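Local atomic coordinates of tetracycline repressor protein class G (Acinetobacter baumannii, PDB entry 6RX9), a protein that represses the tetracycline resistance gene by binding its operator DNA through a helix-turn-helix region and loses affinity for that DNA when tetracycline binds. Residues F188-G191 against L192-I196; K3-K6 against G7-I10; E107-F110 against G111-E114. All coordinates share one frame; numbering follows the deposited sequence.

Interaction 1 (F188-G191 against L192-I196); sequences FNFG and LDSLI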
ATOM      1  N   PHE A 188      -0.839  -8.502 -11.396  1.00 33.29           N
ATOM      2  CA  PHE A 188       0.264  -7.582 -11.020  1.00 32.26           C
ATOM      3  C   PHE A 188       0.901  -6.999 -12.289  1.00 32.11           C
ATOM      4  O   PHE A 188       1.033  -5.768 -12.392  1.00 30.67           O
ATOM      5  CB  PHE A 188       1.334  -8.278 -10.177  1.00 32.36           C
ATOM      6  CG  PHE A 188       2.520  -7.384  -9.931  1.00 31.70           C
ATOM      7  CD1 PHE A 188       2.465  -6.392  -8.964  1.00 31.05           C
ATOM      8  CD2 PHE A 188       3.657  -7.482 -10.718  1.00 31.80           C
ATOM      9  CE1 PHE A 188       3.543  -5.547  -8.754  1.00 30.75           C
ATOM     10  CE2 PHE A 188       4.731  -6.631 -10.509  1.00 31.24           C
ATOM     11  CZ  PHE A 188       4.672  -5.666  -9.528  1.00 30.61           C
ATOM     12  N   ASN A 189       1.275  -7.872 -13.228  1.00 33.53           N
ATOM     13  CA  ASN A 189       1.972  -7.492 -14.486  1.00 34.80           C
ATOM     14  C   ASN A 189       1.068  -6.571 -15.315  1.00 33.83           C
ATOM     15  O   ASN A 189       1.604  -5.637 -15.926  1.00 33.62           O
ATOM     16  CB  ASN A 189       2.454  -8.724 -15.257  1.00 36.93           C
ATOM     17  CG  ASN A 189       3.716  -9.311 -14.660  1.00 38.70           C
ATOM     18  OD1 ASN A 189       4.736  -8.630 -14.564  1.00 40.26           O
ATOM     19  ND2 ASN A 189       3.658 -10.564 -14.245  1.00 40.13           N
ATOM     20  N   PHE A 190      -0.252  -6.774 -15.298  1.00 33.58           N
ATOM     21  CA  PHE A 190      -1.199  -5.923 -16.066  1.00 33.26           C
ATOM     22  C   PHE A 190      -1.156  -4.484 -15.535  1.00 31.73           C
ATOM     23  O   PHE A 190      -1.038  -3.559 -16.353  1.00 31.33           O
ATOM     24  CB  PHE A 190      -2.626  -6.471 -16.053  1.00 33.94           C
ATOM     25  CG  PHE A 190      -3.602  -5.534 -16.713  1.00 33.98           C
ATOM     26  CD1 PHE A 190      -3.681  -5.455 -18.096  1.00 34.94           C
ATOM     27  CD2 PHE A 190      -4.397  -4.688 -15.956  1.00 33.86           C
ATOM     28  CE1 PHE A 190      -4.562  -4.572 -18.702  1.00 35.06           C
ATOM     29  CE2 PHE A 190      -5.277  -3.807 -16.565  1.00 34.15           C
ATOM     30  CZ  PHE A 190      -5.358  -3.753 -17.938  1.00 34.46           C
ATOM     31  N   GLY A 191      -1.250  -4.295 -14.214  1.00 30.86           N
ATOM     32  CA  GLY A 191      -1.163  -2.963 -13.583  1.00 30.05           C
ATOM     33  C   GLY A 191       0.185  -2.301 -13.835  1.00 29.95           C
ATOM     34  O   GLY A 191       0.209  -1.081 -14.105  1.00 28.94           O
ATOM     35  N   LEU A 192       1.275  -3.068 -13.732  1.00 30.58           N
ATOM     36  CA  LEU A 192       2.665  -2.564 -13.911  1.00 31.14           C
ATOM     37  C   LEU A 192       2.856  -2.094 -15.359  1.00 31.81           C
ATOM     38  O   LEU A 192       3.336  -0.962 -15.551  1.00 31.98           O
ATOM     39  CB  LEU A 192       3.657  -3.675 -13.552  1.00 31.54           C
ATOM     40  CG  LEU A 192       5.137  -3.319 -13.691  1.00 31.98           C
ATOM     41  CD1 LEU A 192       5.460  -2.012 -12.983  1.00 31.88           C
ATOM     42  CD2 LEU A 192       6.005  -4.444 -13.157  1.00 32.26           C
ATOM     43  N   ASP A 193       2.475  -2.930 -16.328  1.00 32.88           N
ATOM     44  CA  ASP A 193       2.586  -2.644 -17.786  1.00 34.10           C
ATOM     45  C   ASP A 193       1.749  -1.406 -18.132  1.00 33.61           C
ATOM     46  O   ASP A 193       2.218  -0.588 -18.944  1.00 33.83           O
ATOM     47  CB  ASP A 193       2.180  -3.862 -18.618  1.00 35.54           C
ATOM     48  CG  ASP A 193       3.159  -5.021 -18.545  1.00 37.10           C
ATOM     49  OD1 ASP A 193       4.304  -4.801 -18.091  1.00 37.61           O
ATOM     50  OD2 ASP A 193       2.773  -6.137 -18.945  1.00 38.74           O
ATOM     51  N   SER A 194       0.559  -1.270 -17.535  1.00 32.94           N
ATOM     52  CA  SER A 194      -0.347  -0.107 -17.722  1.00 32.54           C
ATOM     53  C   SER A 194       0.321   1.166 -17.191  1.00 32.37           C
ATOM     54  O   SER A 194       0.313   2.184 -17.902  1.00 32.18           O
ATOM     55  CB  SER A 194      -1.685  -0.343 -17.070  1.00 32.36           C
ATOM     56  OG  SER A 194      -2.344  -1.446 -17.678  1.00 32.80           O
ATOM     57  N   LEU A 195       0.892   1.112 -15.987  1.00 31.90           N
ATOM     58  CA  LEU A 195       1.579   2.269 -15.360  1.00 32.58           C
ATOM     59  C   LEU A 195       2.717   2.743 -16.279  1.00 33.03           C
ATOM     60  O   LEU A 195       2.781   3.952 -16.576  1.00 33.42           O
ATOM     61  CB  LEU A 195       2.097   1.843 -13.982  1.00 32.79           C
ATOM     62  CG  LEU A 195       2.479   2.969 -13.023  1.00 33.84           C
ATOM     63  CD1 LEU A 195       1.365   3.998 -12.892  1.00 34.16           C
ATOM     64  CD2 LEU A 195       2.840   2.403 -11.654  1.00 33.43           C
ATOM     65  N   ILE A 196       3.564   1.819 -16.740  1.00 33.42           N
ATOM     66  CA  ILE A 196       4.770   2.139 -17.566  1.00 34.70           C
ATOM     67  C   ILE A 196       4.323   2.661 -18.941  1.00 35.57           C
ATOM     68  O   ILE A 196       4.905   3.662 -19.399  1.00 36.49           O
ATOM     69  CB  ILE A 196       5.716   0.923 -17.656  1.00 35.24           C
ATOM     70  CG1 ILE A 196       6.326   0.603 -16.287  1.00 34.89           C
ATOM     71  CG2 ILE A 196       6.788   1.140 -18.713  1.00 36.16           C
ATOM     72  CD1 ILE A 196       6.966  -0.761 -16.196  1.00 35.24           C
TER
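F188 O receives L192 N at 3.0 Å, and the same i to i+4 bonding runs on from N189 to D193, F190 to S194 and G191 to L195, so the nine residues form unbroken alpha-helix. S194 adds a side-chain bond to this ladder: with OG anti to its own carbonyl carbon (chi1 -63°), the hydroxyl turns back and donates to F190 O at 2.8 Å. That oxygen is therefore gripped twice, since S194 N also reaches it at 3.0 Å, the two donors arriving from opposite faces of the carbonyl plane. The same hydroxyl oxygen sits over the centre of the F190 ring, 3.8 Å above its plane. On another side of the helix, the ring of F188 is met obliquely by L192 one turn on, F188 CE2 to L192 CD2 at 3.7 Å, while the hydroxyl of Y140 is hydrogen-bonded to F188 O. The carboxylate of D193 lies beside N189 O without bonding to it, and OD1 forms a salt bridge with K80. F188 and L192 touch helix 75-91, and F188 also helix 127-155, whereas F190 and S194 pack on R129 and F199 of the second subunit, as in the helix-bundle dimer interface of TetR repressors.

Interaction 2 (K3-K6 against G7-I10); sequences KLDK and GTVI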
ATOM      1  N   LYS A   3      30.767 -11.348  20.225  1.00 60.84           N
ATOM      2  CA  LYS A   3      30.333 -12.760  19.988  1.00 60.40           C
ATOM      3  C   LYS A   3      29.080 -12.766  19.101  1.00 57.38           C
ATOM      4  O   LYS A   3      29.170 -13.259  17.960  1.00 56.99           O
ATOM      5  CB  LYS A   3      30.081 -13.470  21.322  1.00 61.93           C
ATOM      6  CG  LYS A   3      29.740 -14.951  21.213  1.00 63.26           C
ATOM      7  CD  LYS A   3      28.838 -15.454  22.320  1.00 63.73           C
ATOM      8  CE  LYS A   3      28.257 -16.820  22.025  1.00 64.54           C
ATOM      9  NZ  LYS A   3      29.313 -17.856  21.924  1.00 66.34           N
ATOM     10  N   LEU A   4      27.963 -12.235  19.610  1.00 54.78           N
ATOM     11  CA  LEU A   4      26.655 -12.161  18.903  1.00 52.37           C
ATOM     12  C   LEU A   4      26.583 -10.836  18.135  1.00 50.00           C
ATOM     13  O   LEU A   4      26.594  -9.781  18.796  1.00 50.11           O
ATOM     14  CB  LEU A   4      25.527 -12.266  19.933  1.00 52.51           C
ATOM     15  CG  LEU A   4      24.106 -12.242  19.370  1.00 51.50           C
ATOM     16  CD1 LEU A   4      23.787 -13.545  18.657  1.00 51.96           C
ATOM     17  CD2 LEU A   4      23.090 -11.972  20.471  1.00 51.36           C
ATOM     18  N   ASP A   5      26.512 -10.887  16.801  1.00 48.00           N
ATOM     19  CA  ASP A   5      26.470  -9.677  15.935  1.00 46.30           C
ATOM     20  C   ASP A   5      25.087  -9.553  15.282  1.00 43.77           C
ATOM     21  O   ASP A   5      24.336 -10.553  15.249  1.00 42.64           O
ATOM     22  CB  ASP A   5      27.625  -9.655  14.927  1.00 47.25           C
ATOM     23  CG  ASP A   5      27.630 -10.770  13.895  1.00 47.66           C
ATOM     24  OD1 ASP A   5      26.557 -11.353  13.639  1.00 46.88           O
ATOM     25  OD2 ASP A   5      28.716 -11.033  13.340  1.00 48.53           O
ATOM     26  N   LYS A   6      24.772  -8.352  14.792  1.00 42.20           N
ATOM     27  CA  LYS A   6      23.437  -7.974  14.251  1.00 40.38           C
ATOM     28  C   LYS A   6      23.045  -8.923  13.111  1.00 39.27           C
ATOM     29  O   LYS A   6      21.854  -9.298  13.035  1.00 38.03           O
ATOM     30  CB  LYS A   6      23.463  -6.517  13.784  1.00 40.78           C
ATOM     31  CG  LYS A   6      22.113  -5.934  13.394  1.00 39.98           C
ATOM     32  CD  LYS A   6      22.152  -4.435  13.224  1.00 40.63           C
ATOM     33  CE  LYS A   6      20.785  -3.823  13.012  1.00 40.21           C
ATOM     34  NZ  LYS A   6      20.856  -2.345  12.924  1.00 40.91           N
ATOM     35  N   GLY A   7      24.002  -9.292  12.254  1.00 38.74           N
ATOM     36  CA  GLY A   7      23.780 -10.213  11.122  1.00 38.37           C
ATOM     37  C   GLY A   7      23.231 -11.552  11.585  1.00 37.97           C
ATOM     38  O   GLY A   7      22.260 -12.036  10.978  1.00 37.59           O
ATOM     39  N   THR A   8      23.815 -12.125  12.641  1.00 38.10           N
ATOM     40  CA  THR A   8      23.407 -13.432  13.220  1.00 38.22           C
ATOM     41  C   THR A   8      22.008 -13.303  13.836  1.00 36.94           C
ATOM     42  O   THR A   8      21.201 -14.235  13.656  1.00 37.22           O
ATOM     43  CB  THR A   8      24.435 -13.931  14.244  1.00 39.45           C
ATOM     44  OG1 THR A   8      25.725 -13.900  13.633  1.00 40.59           O
ATOM     45  CG2 THR A   8      24.133 -15.330  14.735  1.00 40.34           C
ATOM     46  N   VAL A   9      21.734 -12.184  14.516  1.00 36.12           N
ATOM     47  CA  VAL A   9      20.435 -11.895  15.199  1.00 35.76           C
ATOM     48  C   VAL A   9      19.314 -11.826  14.150  1.00 34.94           C
ATOM     49  O   VAL A   9      18.271 -12.480  14.347  1.00 34.58           O
ATOM     50  CB  VAL A   9      20.509 -10.597  16.027  1.00 35.61           C
ATOM     51  CG1 VAL A   9      19.149 -10.195  16.580  1.00 35.35           C
ATOM     52  CG2 VAL A   9      21.523 -10.704  17.159  1.00 36.52           C
ATOM     53  N   ILE A  10      19.508 -11.053  13.080  1.00 34.83           N
ATOM     54  CA  ILE A  10      18.435 -10.784  12.074  1.00 34.15           C
ATOM     55  C   ILE A  10      18.193 -12.038  11.227  1.00 34.65           C
ATOM     56  O   ILE A  10      17.025 -12.264  10.842  1.00 34.28           O
ATOM     57  CB  ILE A  10      18.754  -9.537  11.227  1.00 33.85           C
ATOM     58  CG1 ILE A  10      18.679  -8.266  12.076  1.00 33.86           C
ATOM     59  CG2 ILE A  10      17.841  -9.451  10.008  1.00 33.27           C
ATOM     60  CD1 ILE A  10      17.298  -7.959  12.619  1.00 33.63           C
TER
HETATM   61  O   HOH W   1      27.450 -13.745  15.898  1.00 46.54           O
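D5 caps the start of helix 6-20 by binding T8. D5 OD1 takes two donors from T8: the backbone N at 3.0 Å, nearly along the C-O axis of the carboxylate, and OG1 at 2.7 Å, which comes from above the carboxylate plane, 35° out of it. The D5 side chain reaches them because CG stands between its own backbone N and carbonyl carbon (chi1 64°), which swings the carboxylate over the first turn. While donating to D5 OD1, T8 OG1 also accepts from a water, at 2.9 Å. The same water donates to K3 O at 2.7 Å and accepts from D5 N, thereby tying the extended N-terminal residues to the capped turn. D5 O is the acceptor for V9 N at 3.2 Å and receives a weak, bent bond from T8 N as well; K6 O accepts from I10 N at 2.9 Å, the first of these bonds with both partners inside the helix. L4 O is satisfied further off, by H44 NE2. Beneath this polar network L4 crosses V9 at about a right angle, its CG 3.7 Å from V9 CG2, and V9 and I10 continue the apolar side onto F45, with I10 also reaching L51 and A54 of helix 48-59. The negative charge of D5 at the N-terminal end would probably interact favourably with the helix dipole. An aspartate N-cap of this kind starts the first helix of the DNA-binding domain in this TetR-family repressor.

Interaction 3 (E107-F110 against G111-E114); sequences EPNF and GTAE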
ATOM      1  N   GLU A 107      14.862   7.739   4.960  0.70 66.92           N
ATOM      2  CA  GLU A 107      15.581   8.553   3.942  0.70 67.16           C
ATOM      3  C   GLU A 107      16.237   7.612   2.937  0.70 65.65           C
ATOM      4  O   GLU A 107      16.905   6.656   3.328  0.70 65.18           O
ATOM      5  CB  GLU A 107      16.621   9.460   4.603  0.70 69.05           C
ATOM      6  CG  GLU A 107      16.015  10.551   5.468  0.70 70.45           C
ATOM      7  CD  GLU A 107      15.074  11.494   4.737  0.70 71.03           C
ATOM      8  OE1 GLU A 107      15.310  11.756   3.540  0.70 71.33           O
ATOM      9  OE2 GLU A 107      14.100  11.960   5.364  0.70 71.29           O
ATOM     10  N   PRO A 108      16.074   7.850   1.616  0.70 64.82           N
ATOM     11  CA  PRO A 108      16.650   6.969   0.602  0.70 63.70           C
ATOM     12  C   PRO A 108      18.145   7.255   0.408  0.70 64.05           C
ATOM     13  O   PRO A 108      18.588   8.319   0.807  0.70 65.16           O
ATOM     14  CB  PRO A 108      15.840   7.331  -0.651  0.70 63.67           C
ATOM     15  CG  PRO A 108      15.548   8.809  -0.473  0.70 64.95           C
ATOM     16  CD  PRO A 108      15.363   8.995   1.021  0.70 65.20           C
ATOM     17  N   ASN A 109      18.880   6.304  -0.176  1.00 62.80           N
ATOM     18  CA  ASN A 109      20.268   6.520  -0.663  1.00 63.22           C
ATOM     19  C   ASN A 109      20.215   7.652  -1.696  1.00 62.81           C
ATOM     20  O   ASN A 109      19.646   7.430  -2.782  1.00 61.55           O
ATOM     21  CB  ASN A 109      20.883   5.234  -1.223  1.00 63.21           C
ATOM     22  CG  ASN A 109      22.343   5.377  -1.602  1.00 64.94           C
ATOM     23  OD1 ASN A 109      22.779   6.434  -2.054  1.00 66.88           O
ATOM     24  ND2 ASN A 109      23.107   4.311  -1.432  1.00 65.61           N
ATOM     25  N   PHE A 110      20.755   8.823  -1.346  1.00 63.23           N
ATOM     26  CA  PHE A 110      20.710  10.066  -2.163  1.00 64.06           C
ATOM     27  C   PHE A 110      21.505   9.863  -3.460  1.00 63.03           C
ATOM     28  O   PHE A 110      21.079  10.390  -4.505  1.00 62.92           O
ATOM     29  CB  PHE A 110      21.224  11.260  -1.354  1.00 66.82           C
ATOM     30  CG  PHE A 110      20.367  11.618  -0.165  1.00 67.63           C
ATOM     31  CD1 PHE A 110      19.105  12.166  -0.341  1.00 67.67           C
ATOM     32  CD2 PHE A 110      20.819  11.403   1.129  1.00 68.26           C
ATOM     33  CE1 PHE A 110      18.316  12.494   0.751  1.00 67.81           C
ATOM     34  CE2 PHE A 110      20.027  11.731   2.220  1.00 68.35           C
ATOM     35  CZ  PHE A 110      18.778  12.276   2.030  1.00 67.87           C
ATOM     36  N   GLY A 111      22.618   9.125  -3.391  1.00 61.69           N
ATOM     37  CA  GLY A 111      23.432   8.736  -4.559  1.00 61.10           C
ATOM     38  C   GLY A 111      22.623   7.916  -5.553  1.00 58.42           C
ATOM     39  O   GLY A 111      22.617   8.275  -6.748  1.00 59.02           O
ATOM     40  N   THR A 112      21.956   6.861  -5.072  1.00 55.33           N
ATOM     41  CA  THR A 112      21.109   5.938  -5.878  1.00 53.06           C
ATOM     42  C   THR A 112      19.930   6.713  -6.474  1.00 51.40           C
ATOM     43  O   THR A 112      19.655   6.525  -7.676  1.00 50.23           O
ATOM     44  CB  THR A 112      20.632   4.746  -5.039  1.00 51.79           C
ATOM     45  OG1 THR A 112      21.790   4.031  -4.605  1.00 52.86           O
ATOM     46  CG2 THR A 112      19.712   3.814  -5.796  1.00 50.90           C
ATOM     47  N   ALA A 113      19.266   7.545  -5.665  1.00 49.92           N
ATOM     48  CA  ALA A 113      18.122   8.399  -6.068  1.00 48.86           C
ATOM     49  C   ALA A 113      18.525   9.276  -7.257  1.00 49.21           C
ATOM     50  O   ALA A 113      17.812   9.249  -8.278  1.00 48.34           O
ATOM     51  CB  ALA A 113      17.660   9.236  -4.900  1.00 49.27           C
ATOM     52  N   GLU A 114      19.635  10.012  -7.129  1.00 49.86           N
ATOM     53  CA  GLU A 114      20.126  10.968  -8.158  1.00 50.79           C
ATOM     54  C   GLU A 114      20.444  10.213  -9.454  1.00 49.71           C
ATOM     55  O   GLU A 114      20.032  10.699 -10.523  1.00 49.61           O
ATOM     56  CB  GLU A 114      21.346  11.741  -7.656  1.00 53.03           C
ATOM     57  CG  GLU A 114      21.867  12.748  -8.669  1.00 55.28           C
ATOM     58  CD  GLU A 114      22.563  13.968  -8.092  1.00 57.46           C
ATOM     59  OE1 GLU A 114      22.543  14.140  -6.858  1.00 57.66           O
ATOM     60  OE2 GLU A 114      23.122  14.750  -8.886  1.00 59.76           O
TER
HETATM   61  O   HOH W   2      22.636  12.725  -4.539  1.00 61.25           O
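With chi1 at -174°, N109 carries CG anti to its backbone N, and chi2 of -34° then turns OD1 toward the backbone N of T112. The amide and the threonine side chain cross at about a right angle, with N109 CG 3.3 Å from T112 OG1. T112 N donates to N109 OD1 at 3.2 Å; the N-H points almost straight at the oxygen, at 164°, but lies well above the carbonyl plane of the amide. G111 N is also close to N109 OD1, at 3.0 Å. Main-chain bonding takes over at once: A113 N reaches N109 O at 2.9 Å, and E114 N reaches F110 O. A water donates to E114 OE1 at 2.7 Å and, weakly, to F110 O, linking the glutamate to the first turn. Its carboxylate is held further by S169 of the second subunit through OE1 and by a salt bridge from R118 to OE2. One face of the F110 ring is met by P108 O, 3.7 Å above the plane of the ring and over its centre; the ring also packs on L172 of the second subunit. This is an asparagine N-cap, opening helix 110-122 in the C-terminal domain; the side chain of T112 lies about 7 Å from those of H64 and N82, which probably bind tetracycline.

In the fold
Along the chain the contacts come in the order interaction 2, interaction 3, interaction 1, and none touches another. Interaction 2 opens helix 6-20 at the DNA-binding end; interaction 3 opens helix 110-122, and interaction 1 lies within helix 185-202, the latter two in the C-terminal domain. The centres of interactions 1 and 2 are about 39 Å apart, on opposite sides of the chain's centre. Interaction 3 has its centre about 27 Å from that of interaction 2 and about 25 Å from that of interaction 1. Interactions 1 and 3 both touch the second subunit, whereas interaction 2 touches no other chain of the assembly. The contacts thus lie in the two regions whose coupling lets tetracycline lower DNA affinity.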